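Local atomic coordinates of SAM-dependent O-methyltransferase (PDB entry 2HNK), a protein that probably transfers a methyl group from S-adenosylmethionine to an oxygen atom of its substrate, as other O-methyltransferases with a Rossmann-like fold do. Residues K157-P161 and P196-I201. Residues are numbered along the deposited sequence; the frame is centred on the assembly and turned at random.
Sequences KENYP and PSTVGI
Lys157 and Ile201 lie alongside each other and point the same way. Ile201 CD1 rests against Lys157 CB at 3.6 Å and also meets CG and CD. Ile201 CG1, anti to its own carbonyl carbon (chi1 -62°), touches Lys157 CB and also the ring of Tyr160. It lies 4.2 Å from Tyr160 CD2 and meets the ring obliquely. Beyond this apolar strip, Lys157 NZ reaches Tyr160 OH in a 3.1 Å hydrogen bond. NZ also forms a salt bridge to Asp154 and hydrogen bonds to the backbone oxygen of Ala155 and to Asn181. Tyr160 OH is bonded to the backbone oxygen of Asp180. Ser197 CB packs on Lys157 CB, while the OG of Ser197 is hydrogen-bonded to the indole NE1 of Trp184.

At Gly200 the backbones come very close. Gly200 has no side chain, and its CA sits 3.6 Å from Lys157 O. Pro161 covers the same turn and brings CD to 3.2 Å from Gly200 O. Glu158 and Pro196 point the same way, with Glu158 OE1 3.5 Å from Pro196 CB. Glu158 CA makes a CH...O contact of 3.4 Å with Pro196 O.

The contact thus joins the start of helix 196-210 to the 3-10 turn leading into helix 160-170. No hydrogen bond crosses between the segments. Their union rests on close apolar and backbone packing, while the polar ends bond elsewhere, and the Lys157 side chain lies about 5 Å from the bound S-adenosyl-L-homocysteine.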
loop_
_atom_site.group_PDB
_atom_site.type_symbol
_atom_site.label_atom_id
_atom_site.label_comp_id
_atom_site.label_asym_id
_atom_site.label_seq_id
_atom_site.Cartn_x
_atom_site.Cartn_y
_atom_site.Cartn_z
ATOM N N LYS C 157 -19.972 -10.217 3.288
ATOM C CA LYS C 157 -19.963 -8.795 2.941
ATOM C C LYS C 157 -21.068 -8.008 3.628
ATOM O O LYS C 157 -20.873 -6.842 3.997
ATOM C CB LYS C 157 -20.059 -8.614 1.424
ATOM C CG LYS C 157 -19.145 -9.522 0.594
ATOM C CD LYS C 157 -17.670 -9.335 0.949
ATOM C CE LYS C 157 -16.794 -10.392 0.290
ATOM N NZ LYS C 157 -15.515 -10.578 1.025
ATOM N N GLU C 158 -22.226 -8.645 3.799
ATOM C CA GLU C 158 -23.382 -7.981 4.412
ATOM C C GLU C 158 -23.099 -7.593 5.860
ATOM O O GLU C 158 -23.719 -6.663 6.389
ATOM C CB GLU C 158 -24.622 -8.868 4.333
ATOM C CG GLU C 158 -24.545 -10.089 5.216
ATOM C CD GLU C 158 -25.653 -11.070 4.945
ATOM O OE1 GLU C 158 -26.223 -11.041 3.826
ATOM O OE2 GLU C 158 -25.939 -11.884 5.854
ATOM N N ASN C 159 -22.143 -8.293 6.478
ATOM C CA ASN C 159 -21.723 -8.008 7.845
ATOM C C ASN C 159 -20.530 -7.069 8.024
ATOM O O ASN C 159 -20.097 -6.852 9.158
ATOM C CB ASN C 159 -21.494 -9.309 8.619
ATOM C CG ASN C 159 -22.730 -9.743 9.404
ATOM O OD1 ASN C 159 -23.534 -8.909 9.821
ATOM N ND2 ASN C 159 -22.878 -11.043 9.611
ATOM N N TYR C 160 -20.009 -6.510 6.925
ATOM C CA TYR C 160 -18.864 -5.588 6.980
ATOM C C TYR C 160 -19.079 -4.415 7.952
ATOM O O TYR C 160 -18.193 -4.137 8.769
ATOM C CB TYR C 160 -18.508 -5.051 5.586
ATOM C CG TYR C 160 -17.488 -5.836 4.778
ATOM C CD1 TYR C 160 -17.387 -7.226 4.873
ATOM C CD2 TYR C 160 -16.639 -5.174 3.873
ATOM C CE1 TYR C 160 -16.443 -7.940 4.113
ATOM C CE2 TYR C 160 -15.702 -5.877 3.100
ATOM C CZ TYR C 160 -15.612 -7.254 3.222
ATOM O OH TYR C 160 -14.699 -7.939 2.461
ATOM N N PRO C 161 -20.243 -3.717 7.872
ATOM C CA PRO C 161 -20.467 -2.645 8.858
ATOM C C PRO C 161 -20.533 -3.117 10.319
ATOM O O PRO C 161 -20.325 -2.315 11.217
ATOM C CB PRO C 161 -21.798 -2.011 8.418
ATOM C CG PRO C 161 -22.453 -3.011 7.548
ATOM C CD PRO C 161 -21.367 -3.827 6.919
ATOM N N PRO C 196 -28.034 -7.653 -0.236
ATOM C CA PRO C 196 -27.491 -7.498 1.123
ATOM C C PRO C 196 -25.966 -7.323 1.200
ATOM O O PRO C 196 -25.479 -6.606 2.074
ATOM C CB PRO C 196 -27.919 -8.795 1.819
ATOM C CG PRO C 196 -29.182 -9.182 1.114
ATOM C CD PRO C 196 -28.917 -8.833 -0.334
ATOM N N SER C 197 -25.227 -7.960 0.292
ATOM C CA SER C 197 -23.755 -7.870 0.279
ATOM C C SER C 197 -23.321 -6.480 -0.180
ATOM O O SER C 197 -22.508 -5.818 0.482
ATOM C CB SER C 197 -23.151 -8.951 -0.624
ATOM O OG SER C 197 -23.683 -8.856 -1.930
ATOM N N THR C 198 -23.912 -6.042 -1.294
ATOM C CA THR C 198 -23.670 -4.720 -1.860
ATOM C C THR C 198 -24.017 -3.620 -0.874
ATOM O O THR C 198 -23.286 -2.624 -0.775
ATOM C CB THR C 198 -24.471 -4.498 -3.156
ATOM O OG1 THR C 198 -24.356 -5.649 -3.998
ATOM C CG2 THR C 198 -23.970 -3.258 -3.906
ATOM N N VAL C 199 -25.127 -3.794 -0.150
ATOM C CA VAL C 199 -25.532 -2.823 0.870
ATOM C C VAL C 199 -24.498 -2.773 2.010
ATOM O O VAL C 199 -24.043 -1.698 2.387
ATOM C CB VAL C 199 -26.995 -3.072 1.381
ATOM C CG1 VAL C 199 -27.346 -2.166 2.569
ATOM C CG2 VAL C 199 -28.014 -2.860 0.242
ATOM N N GLY C 200 -24.111 -3.936 2.530
ATOM C CA GLY C 200 -23.096 -4.024 3.590
ATOM C C GLY C 200 -21.801 -3.302 3.246
ATOM O O GLY C 200 -21.312 -2.489 4.023
ATOM N N ILE C 201 -21.266 -3.576 2.059
ATOM C CA ILE C 201 -20.050 -2.912 1.567
ATOM C C ILE C 201 -20.195 -1.384 1.416
ATOM O O ILE C 201 -19.327 -0.642 1.876
ATOM C CB ILE C 201 -19.531 -3.584 0.262
ATOM C CG1 ILE C 201 -19.156 -5.036 0.551
ATOM C CG2 ILE C 201 -18.338 -2.805 -0.333
ATOM C CD1 ILE C 201 -18.938 -5.882 -0.674
#